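Local structure of 2,3-dimethylmalate lyase (Aspergillus niger, 3FA4) at residues 11-16 with 233-238; 174-179 with 203-208; 197-202 with 229-234. The protein belongs to the phosphoenolpyruvate phosphomutase family, is named as a lyase, and has a TIM-barrel fold that binds a magnesium ion. One frame throughout, in Å; residues are numbered along the deposited sequence.

Contact 1: 11-16 with 233-238; sequences RALENP and FRIIIF
Arg234, just before strand 235-238, and Ile235, its first residue, meet residues 12-16, at the C-terminal part of helix 5-13 and the loop that follows, and the two residues do so by different means. The polar part belongs to Arg234. Its CG lies beside its own backbone N (chi1 -56°), the chain bends at chi2 and chi3, and the guanidinium at its end lies among backbone carbonyls. NH2 lies 2.7 Å from Asn15 O, which stands obliquely to the guanidinium, and NH1 of the same group is 3.2 Å from Asn15 O. Leu13 O and Ala12 O approach the edge of the group instead, close to its plane. The separation of 2.4 Å between Leu13 O and Arg234 NH2 is too short to be trusted in detail and, with its poor angle, is no evidence of a bond. Over one face of the guanidinium sits Pro16 CA, 3.8 Å above the plane and displaced toward the rim. Asn15 OD1 has a hydrogen bond of its own, with Asp17 N.

The apolar part involves Leu13 and Ile235. Leu13 CD2 reaches Ile235 CD1 at 3.9 Å, the two side chains crossing at about a right angle, while CD2 also passes 4.2 Å from Arg234 CB. Both Leu13 and Ile235 rest on Ile20 of the neighbouring strand 20-25.

Backbone hydrogen bonds tie Arg234 to Ile20 and to Leu210. The contact thus joins an N-terminal helix to the place where the first and last strands of a TIM barrel lie side by side, at the end where the strands begin.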
loop_
_atom_site.group_PDB
_atom_site.type_symbol
_atom_site.label_atom_id
_atom_site.label_comp_id
_atom_site.label_asym_id
_atom_site.label_seq_id
_atom_site.Cartn_x
_atom_site.Cartn_y
_atom_site.Cartn_z
ATOM N N ARG B 11 -18.996 23.928 -9.004
ATOM C CA ARG B 11 -20.231 24.639 -9.151
ATOM C C ARG B 11 -20.300 25.792 -8.137
ATOM O O ARG B 11 -20.792 26.847 -8.470
ATOM C CB ARG B 11 -21.409 23.661 -8.990
ATOM C CG ARG B 11 -22.775 24.363 -9.025
ATOM C CD ARG B 11 -23.983 23.411 -9.149
ATOM N NE ARG B 11 -25.277 24.137 -8.933
ATOM C CZ ARG B 11 -26.102 24.594 -9.893
ATOM N NH1 ARG B 11 -25.800 24.408 -11.191
ATOM N NH2 ARG B 11 -27.262 25.220 -9.570
ATOM N N ALA B 12 -19.792 25.597 -6.915
ATOM C CA ALA B 12 -19.794 26.647 -5.879
ATOM C C ALA B 12 -18.805 27.747 -6.257
ATOM O O ALA B 12 -19.034 28.897 -5.950
ATOM C CB ALA B 12 -19.413 26.040 -4.537
ATOM N N LEU B 13 -17.696 27.372 -6.919
ATOM C CA LEU B 13 -16.649 28.326 -7.372
ATOM C C LEU B 13 -17.108 29.178 -8.524
ATOM O O LEU B 13 -16.640 30.304 -8.682
ATOM C CB LEU B 13 -15.326 27.622 -7.795
ATOM C CG LEU B 13 -14.444 27.025 -6.663
ATOM C CD1 LEU B 13 -13.282 26.378 -7.176
ATOM C CD2 LEU B 13 -13.987 28.084 -5.670
ATOM N N GLU B 14 -17.971 28.639 -9.381
ATOM C CA GLU B 14 -18.538 29.403 -10.509
ATOM C C GLU B 14 -19.601 30.336 -9.971
ATOM O O GLU B 14 -20.173 31.186 -10.711
ATOM C CB GLU B 14 -19.119 28.463 -11.564
ATOM C CG GLU B 14 -18.108 27.450 -12.190
ATOM C CD GLU B 14 -18.843 26.341 -13.004
ATOM O OE1 GLU B 14 -20.064 26.121 -12.745
ATOM O OE2 GLU B 14 -18.228 25.664 -13.889
ATOM N N ASN B 15 -19.899 30.190 -8.682
ATOM C CA ASN B 15 -20.825 31.146 -8.047
ATOM C C ASN B 15 -20.170 32.204 -7.133
ATOM O O ASN B 15 -19.593 31.866 -6.101
ATOM C CB ASN B 15 -21.950 30.431 -7.281
ATOM C CG ASN B 15 -22.707 31.386 -6.394
ATOM O OD1 ASN B 15 -22.270 32.526 -6.211
ATOM N ND2 ASN B 15 -23.795 30.941 -5.819
ATOM N N PRO B 16 -20.282 33.498 -7.486
ATOM C CA PRO B 16 -19.619 34.529 -6.675
ATOM C C PRO B 16 -20.052 34.699 -5.203
ATOM O O PRO B 16 -19.301 35.296 -4.430
ATOM C CB PRO B 16 -19.848 35.823 -7.491
ATOM C CG PRO B 16 -20.003 35.303 -8.912
ATOM C CD PRO B 16 -20.908 34.105 -8.678
ATOM N N PHE B 233 -11.495 36.677 -1.402
ATOM C CA PHE B 233 -10.968 35.286 -1.631
ATOM C C PHE B 233 -12.143 34.376 -1.780
ATOM O O PHE B 233 -13.276 34.724 -1.353
ATOM C CB PHE B 233 -10.140 34.791 -0.454
ATOM C CG PHE B 233 -8.798 35.418 -0.362
ATOM C CD1 PHE B 233 -8.593 36.514 0.465
ATOM C CD2 PHE B 233 -7.738 34.955 -1.162
ATOM C CE1 PHE B 233 -7.331 37.124 0.526
ATOM C CE2 PHE B 233 -6.472 35.542 -1.103
ATOM C CZ PHE B 233 -6.256 36.621 -0.261
ATOM N N ARG B 234 -11.923 33.238 -2.386
ATOM C CA ARG B 234 -12.936 32.246 -2.586
ATOM C C ARG B 234 -12.774 31.038 -1.711
ATOM O O ARG B 234 -13.692 30.333 -1.488
ATOM C CB ARG B 234 -13.043 31.873 -4.032
ATOM C CG ARG B 234 -13.293 33.033 -4.881
ATOM C CD ARG B 234 -14.695 33.583 -4.734
ATOM N NE ARG B 234 -15.485 33.035 -5.799
ATOM C CZ ARG B 234 -16.451 32.156 -5.667
ATOM N NH1 ARG B 234 -16.855 31.743 -4.502
ATOM N NH2 ARG B 234 -17.019 31.706 -6.740
ATOM N N ILE B 235 -11.583 30.837 -1.189
ATOM C CA ILE B 235 -11.305 29.717 -0.295
ATOM C C ILE B 235 -10.342 30.198 0.756
ATOM O O ILE B 235 -9.342 30.937 0.463
ATOM C CB ILE B 235 -10.711 28.514 -1.092
ATOM C CG1 ILE B 235 -11.601 28.182 -2.302
ATOM C CG2 ILE B 235 -10.228 27.338 -0.163
ATOM C CD1 ILE B 235 -10.943 27.297 -3.381
ATOM N N ILE B 236 -10.645 29.785 1.986
ATOM C CA ILE B 236 -9.666 29.842 3.082
ATOM C C ILE B 236 -9.458 28.436 3.673
ATOM O O ILE B 236 -10.418 27.664 3.859
ATOM C CB ILE B 236 -10.110 30.911 4.172
ATOM C CG1 ILE B 236 -8.947 31.276 5.125
ATOM C CG2 ILE B 236 -11.367 30.413 4.918
ATOM C CD1 ILE B 236 -9.278 32.470 6.059
ATOM N N ILE B 237 -8.198 28.131 3.972
ATOM C CA ILE B 237 -7.746 26.842 4.509
ATOM C C ILE B 237 -6.984 27.140 5.741
ATOM O O ILE B 237 -6.493 28.216 5.868
ATOM C CB ILE B 237 -6.942 25.934 3.470
ATOM C CG1 ILE B 237 -5.589 26.563 3.069
ATOM C CG2 ILE B 237 -7.866 25.546 2.274
ATOM C CD1 ILE B 237 -4.762 25.697 2.203
ATOM N N PHE B 238 -6.978 26.233 6.707
ATOM C CA PHE B 238 -6.268 26.440 7.926
ATOM C C PHE B 238 -5.574 25.165 8.232
ATOM O O PHE B 238 -6.074 24.438 9.064
ATOM C CB PHE B 238 -7.196 26.737 9.140
ATOM C CG PHE B 238 -8.225 27.812 8.917
ATOM C CD1 PHE B 238 -9.492 27.495 8.417
ATOM C CD2 PHE B 238 -7.971 29.131 9.291
ATOM C CE1 PHE B 238 -10.435 28.476 8.232
ATOM C CE2 PHE B 238 -8.929 30.109 9.105
ATOM C CZ PHE B 238 -10.147 29.767 8.586
#

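Contact 2: 174-179 with 203-208; sequences ARLRAA and QDLAGW
Leu205 spreads its two methyl branches over neighbouring residues of helix 169-181. CD1 approaches Leu176, lying 3.5 Å from its CD1 and 3.7 Å from its CB, and the two leucine side chains cross at about a right angle. The other branch, CD2, lies 3.5 Å from Arg177 CG, in the aliphatic part of a side chain that runs extended as far as NE. Trp208 adds its six-membered ring to this patch: CZ3 is 4.0 Å from Leu176 CB, while CH2 lies 3.6 Å from Leu176 O, which stands obliquely to the indole. The indole NE1, on the five-membered ring, is hydrogen-bonded to Ala184 O.

Two helices from the outer layer of the TIM barrel meet here, helix 195-204 ending beside helix 169-181. Leu205 and Trp208 open and close a type II beta turn, and both of these side chains touch helix 169-181.

Arg177 makes the polar link. NH2 donates to Asp204 O at 3.0 Å, with an N-H...O angle of 149°; the donor is tilted 28° from the carbonyl plane, and the oxygen lies 22° out of the guanidinium plane. A positive group at the last carbonyls of helix 195-204 would probably suit the helix dipole. The carboxylate of Asp204 has its own partner, OD2 bonding with Tyr169 OH.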
loop_
_atom_site.group_PDB
_atom_site.type_symbol
_atom_site.label_atom_id
_atom_site.label_comp_id
_atom_site.label_asym_id
_atom_site.label_seq_id
_atom_site.Cartn_x
_atom_site.Cartn_y
_atom_site.Cartn_z
ATOM N N ALA B 174 3.058 36.909 -12.070
ATOM C CA ALA B 174 3.421 36.334 -13.378
ATOM C C ALA B 174 3.237 34.840 -13.522
ATOM O O ALA B 174 2.623 34.392 -14.492
ATOM C CB ALA B 174 4.892 36.701 -13.803
ATOM N N ARG B 175 3.771 34.075 -12.578
ATOM C CA ARG B 175 3.647 32.614 -12.562
ATOM C C ARG B 175 2.173 32.168 -12.326
ATOM O O ARG B 175 1.693 31.174 -12.923
ATOM C CB ARG B 175 4.566 31.992 -11.479
ATOM C CG ARG B 175 6.063 32.004 -11.775
ATOM C CD ARG B 175 6.849 31.597 -10.599
ATOM N NE ARG B 175 8.261 31.497 -10.982
ATOM C CZ ARG B 175 8.948 30.363 -11.083
ATOM N NH1 ARG B 175 8.421 29.184 -10.776
ATOM N NH2 ARG B 175 10.171 30.398 -11.504
ATOM N N LEU B 176 1.465 32.873 -11.454
ATOM C CA LEU B 176 -0.002 32.615 -11.347
ATOM C C LEU B 176 -0.750 32.771 -12.640
ATOM O O LEU B 176 -1.495 31.886 -12.984
ATOM C CB LEU B 176 -0.693 33.415 -10.230
ATOM C CG LEU B 176 -0.292 32.860 -8.861
ATOM C CD1 LEU B 176 -0.869 33.716 -7.769
ATOM C CD2 LEU B 176 -0.642 31.348 -8.729
ATOM N N ARG B 177 -0.561 33.905 -13.322
ATOM C CA ARG B 177 -1.198 34.237 -14.615
ATOM C C ARG B 177 -0.787 33.226 -15.708
ATOM O O ARG B 177 -1.615 32.778 -16.477
ATOM C CB ARG B 177 -0.760 35.632 -15.049
ATOM C CG ARG B 177 -1.582 36.726 -14.481
ATOM C CD ARG B 177 -1.094 38.088 -14.974
ATOM N NE ARG B 177 -1.816 39.198 -14.318
ATOM C CZ ARG B 177 -1.279 40.386 -13.975
ATOM N NH1 ARG B 177 0.025 40.689 -14.174
ATOM N NH2 ARG B 177 -2.054 41.276 -13.391
ATOM N N ALA B 178 0.472 32.810 -15.757
ATOM C CA ALA B 178 0.823 31.746 -16.678
ATOM C C ALA B 178 -0.035 30.492 -16.374
ATOM O O ALA B 178 -0.520 29.852 -17.276
ATOM C CB ALA B 178 2.292 31.450 -16.603
ATOM N N ALA B 179 -0.242 30.139 -15.115
ATOM C CA ALA B 179 -0.989 28.914 -14.804
ATOM C C ALA B 179 -2.520 29.087 -14.987
ATOM O O ALA B 179 -3.220 28.143 -15.292
ATOM C CB ALA B 179 -0.651 28.406 -13.434
ATOM N N GLN B 203 -7.072 41.932 -6.655
ATOM C CA GLN B 203 -7.258 42.880 -7.771
ATOM C C GLN B 203 -6.429 42.552 -9.017
ATOM O O GLN B 203 -6.922 42.679 -10.104
ATOM C CB GLN B 203 -7.012 44.314 -7.292
ATOM C CG GLN B 203 -6.722 45.299 -8.426
ATOM C CD GLN B 203 -6.355 46.704 -7.935
ATOM O OE1 GLN B 203 -7.021 47.246 -7.016
ATOM N NE2 GLN B 203 -5.323 47.333 -8.573
ATOM N N ASP B 204 -5.191 42.082 -8.839
ATOM C CA ASP B 204 -4.298 41.663 -9.896
ATOM C C ASP B 204 -4.712 40.444 -10.699
ATOM O O ASP B 204 -4.452 40.371 -11.918
ATOM C CB ASP B 204 -2.891 41.464 -9.337
ATOM C CG ASP B 204 -2.176 42.785 -9.104
ATOM O OD1 ASP B 204 -2.681 43.823 -9.569
ATOM O OD2 ASP B 204 -1.139 42.822 -8.456
ATOM N N LEU B 205 -5.354 39.492 -10.026
ATOM C CA LEU B 205 -5.886 38.317 -10.675
ATOM C C LEU B 205 -7.394 38.363 -10.579
ATOM O O LEU B 205 -8.032 37.377 -10.288
ATOM C CB LEU B 205 -5.340 37.056 -10.003
ATOM C CG LEU B 205 -3.827 36.918 -10.213
ATOM C CD1 LEU B 205 -3.221 35.927 -9.211
ATOM C CD2 LEU B 205 -3.584 36.490 -11.614
ATOM N N ALA B 206 -7.955 39.545 -10.812
ATOM C CA ALA B 206 -9.404 39.795 -10.688
ATOM C C ALA B 206 -10.194 38.807 -11.489
ATOM O O ALA B 206 -9.908 38.517 -12.697
ATOM C CB ALA B 206 -9.758 41.243 -11.173
ATOM N N GLY B 207 -11.234 38.312 -10.852
ATOM C CA GLY B 207 -12.158 37.430 -11.572
ATOM C C GLY B 207 -11.749 35.969 -11.541
ATOM O O GLY B 207 -12.530 35.129 -11.909
ATOM N N TRP B 208 -10.531 35.670 -11.097
ATOM C CA TRP B 208 -10.048 34.274 -10.918
ATOM C C TRP B 208 -10.085 33.940 -9.431
ATOM O O TRP B 208 -9.572 34.741 -8.697
ATOM C CB TRP B 208 -8.574 34.166 -11.334
ATOM C CG TRP B 208 -8.074 32.796 -11.618
ATOM C CD1 TRP B 208 -8.733 31.782 -12.238
ATOM C CD2 TRP B 208 -6.729 32.302 -11.344
ATOM N NE1 TRP B 208 -7.868 30.680 -12.377
ATOM C CE2 TRP B 208 -6.657 30.987 -11.834
ATOM C CE3 TRP B 208 -5.582 32.872 -10.735
ATOM C CZ2 TRP B 208 -5.520 30.236 -11.735
ATOM C CZ3 TRP B 208 -4.429 32.135 -10.661
ATOM C CH2 TRP B 208 -4.399 30.830 -11.147
#

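Contact 3: 197-202 with 229-234; sequences MARQVI and KEMGFR
A Schellman motif ends helix 225-231, and its residues Met231, Gly232 and Phe233 pack on Ala198, Arg199 and Ile202 of the neighbouring helix 195-204. Phe233 N reaches back to Ala228 O, and Gly232 N makes a weak bond of 3.1 Å to Lys229 O. Gly232 supplies the positive phi (117°) that turns the chain out of the helix, and a CB here would run into Ile202 CG2.

Ile202 makes several of the contacts with one methyl group, CD1. Its CG1 lies beside the backbone N (chi1 -74°); CD1, set by chi2, lies over the face of the Phe233 ring in a CH-pi contact, 3.7 Å from the centroid and 22° off the ring normal. It sits somewhat toward the rim, nearest to Phe233 CE1 at 3.4 Å. The same CD1 touches the end of helix 225-231, 3.3 Å from Met231 O and 3.7 Å from Met231 CB, and so bridges the backbone and the aromatic ring.

Ala198, one turn earlier on its helix, meets the ring differently. Its CB lies in the ring plane at the edge, 3.9 Å from Phe233 CZ. Met231 SD occupies the same plane at the rim and is 4.1 Å from Ala198 CB. Beyond the sulphur, the extended methionine places CE 3.9 Å from Arg199 NH2, where the two side chains cross at about a right angle.

The side-chain contacts are mainly apolar, and the ring has one methyl on its face and another at its edge. The end of helix 225-231 thus lies against the side of helix 195-204, as neighbouring helices do in the outer layer of an alpha/beta barrel.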
loop_
_atom_site.group_PDB
_atom_site.type_symbol
_atom_site.label_atom_id
_atom_site.label_comp_id
_atom_site.label_asym_id
_atom_site.label_seq_id
_atom_site.Cartn_x
_atom_site.Cartn_y
_atom_site.Cartn_z
ATOM N N MET B 197 -0.980 43.297 0.585
ATOM C CA MET B 197 -0.646 42.374 -0.512
ATOM C C MET B 197 -1.775 41.421 -0.857
ATOM O O MET B 197 -1.891 40.980 -2.012
ATOM C CB MET B 197 0.620 41.588 -0.207
ATOM C CG MET B 197 1.049 40.666 -1.295
ATOM S SD MET B 197 2.447 39.661 -0.852
ATOM C CE MET B 197 3.720 40.873 -1.154
ATOM N N ALA B 198 -2.633 41.108 0.126
ATOM C CA ALA B 198 -3.784 40.242 -0.105
ATOM C C ALA B 198 -4.896 40.935 -0.872
ATOM O O ALA B 198 -5.542 40.317 -1.715
ATOM C CB ALA B 198 -4.289 39.689 1.218
ATOM N N ARG B 199 -5.133 42.211 -0.587
ATOM C CA ARG B 199 -6.017 43.001 -1.405
ATOM C C ARG B 199 -5.481 43.212 -2.848
ATOM O O ARG B 199 -6.206 42.983 -3.784
ATOM C CB ARG B 199 -6.345 44.312 -0.712
ATOM C CG ARG B 199 -7.043 44.133 0.640
ATOM C CD ARG B 199 -7.554 45.511 1.230
ATOM N NE ARG B 199 -7.900 45.248 2.611
ATOM C CZ ARG B 199 -7.147 45.566 3.664
ATOM N NH1 ARG B 199 -6.015 46.289 3.516
ATOM N NH2 ARG B 199 -7.539 45.170 4.876
ATOM N N GLN B 200 -4.194 43.566 -3.016
ATOM C CA GLN B 200 -3.575 43.685 -4.344
ATOM C C GLN B 200 -3.727 42.412 -5.202
ATOM O O GLN B 200 -4.068 42.518 -6.412
ATOM C CB GLN B 200 -2.094 44.107 -4.253
ATOM C CG GLN B 200 -1.520 44.640 -5.565
ATOM C CD GLN B 200 -2.248 45.897 -6.000
ATOM O OE1 GLN B 200 -2.786 46.013 -7.111
ATOM N NE2 GLN B 200 -2.321 46.839 -5.077
ATOM N N VAL B 201 -3.493 41.231 -4.635
ATOM C CA VAL B 201 -3.442 40.018 -5.473
ATOM C C VAL B 201 -4.827 39.627 -5.935
ATOM O O VAL B 201 -4.969 39.107 -7.037
ATOM C CB VAL B 201 -2.638 38.819 -4.860
ATOM C CG1 VAL B 201 -3.359 38.241 -3.694
ATOM C CG2 VAL B 201 -2.320 37.725 -5.916
ATOM N N ILE B 202 -5.848 39.916 -5.104
ATOM C CA ILE B 202 -7.242 39.782 -5.502
ATOM C C ILE B 202 -7.523 40.687 -6.712
ATOM O O ILE B 202 -8.122 40.247 -7.699
ATOM C CB ILE B 202 -8.218 40.034 -4.310
ATOM C CG1 ILE B 202 -8.164 38.836 -3.380
ATOM C CG2 ILE B 202 -9.690 40.252 -4.776
ATOM C CD1 ILE B 202 -8.426 39.190 -1.968
ATOM N N LYS B 229 -13.321 36.553 3.058
ATOM C CA LYS B 229 -14.428 36.526 2.134
ATOM C C LYS B 229 -14.718 37.894 1.526
ATOM O O LYS B 229 -14.960 38.005 0.315
ATOM C CB LYS B 229 -15.680 36.067 2.859
ATOM C CG LYS B 229 -16.878 35.913 1.914
ATOM C CD LYS B 229 -18.124 36.031 2.741
ATOM C CE LYS B 229 -19.320 36.048 1.803
ATOM N NZ LYS B 229 -19.952 34.683 1.765
ATOM N N GLU B 230 -14.696 38.910 2.395
ATOM C CA GLU B 230 -14.847 40.331 2.099
ATOM C C GLU B 230 -13.681 40.971 1.393
ATOM O O GLU B 230 -13.896 41.861 0.582
ATOM C CB GLU B 230 -15.150 41.053 3.376
ATOM C CG GLU B 230 -16.535 40.663 3.886
ATOM C CD GLU B 230 -16.793 41.084 5.318
ATOM O OE1 GLU B 230 -15.938 41.711 6.012
ATOM O OE2 GLU B 230 -17.930 40.825 5.745
ATOM N N MET B 231 -12.450 40.496 1.625
ATOM C CA MET B 231 -11.366 40.941 0.757
ATOM C C MET B 231 -11.634 40.414 -0.659
ATOM O O MET B 231 -11.138 40.959 -1.607
ATOM C CB MET B 231 -9.978 40.442 1.200
ATOM C CG MET B 231 -9.501 40.964 2.453
ATOM S SD MET B 231 -7.978 40.179 2.907
ATOM C CE MET B 231 -7.353 41.350 4.180
ATOM N N GLY B 232 -12.330 39.296 -0.792
ATOM C CA GLY B 232 -12.612 38.742 -2.101
ATOM C C GLY B 232 -12.026 37.395 -2.405
ATOM O O GLY B 232 -12.068 36.967 -3.566
ATOM N N PHE B 233 -11.495 36.677 -1.402
ATOM C CA PHE B 233 -10.968 35.286 -1.631
ATOM C C PHE B 233 -12.143 34.376 -1.780
ATOM O O PHE B 233 -13.276 34.724 -1.353
ATOM C CB PHE B 233 -10.140 34.791 -0.454
ATOM C CG PHE B 233 -8.798 35.418 -0.362
ATOM C CD1 PHE B 233 -8.593 36.514 0.465
ATOM C CD2 PHE B 233 -7.738 34.955 -1.162
ATOM C CE1 PHE B 233 -7.331 37.124 0.526
ATOM C CE2 PHE B 233 -6.472 35.542 -1.103
ATOM C CZ PHE B 233 -6.256 36.621 -0.261
ATOM N N ARG B 234 -11.923 33.238 -2.386
ATOM C CA ARG B 234 -12.936 32.246 -2.586
ATOM C C ARG B 234 -12.774 31.038 -1.711
ATOM O O ARG B 234 -13.692 30.333 -1.488
ATOM C CB ARG B 234 -13.043 31.873 -4.032
ATOM C CG ARG B 234 -13.293 33.033 -4.881
ATOM C CD ARG B 234 -14.695 33.583 -4.734
ATOM N NE ARG B 234 -15.485 33.035 -5.799
ATOM C CZ ARG B 234 -16.451 32.156 -5.667
ATOM N NH1 ARG B 234 -16.855 31.743 -4.502
ATOM N NH2 ARG B 234 -17.019 31.706 -6.740
#

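All three contacts lie on the same side of the chain's centre within one TIM barrel. Contacts 2 and 3 have centres about 12 Å apart and share helix 195-204, which meets helix 169-181 in the one and helix 225-231 in the other. Contact 3 then passes to contact 1, also about 12 Å away between centres, through Phe233 and Arg234, where helix 225-231 leads into strand 235-238. Contacts 1 and 2 are about 16 Å apart between centres and do not touch. Along the chain, contacts 2 and 3 interleave; contact 2 lies between the two segments of contact 1, while contact 3 ends on the same stretch as contact 1. Together they link successive outer helices and bring the N-terminal helix to the last strand, where the barrel closes.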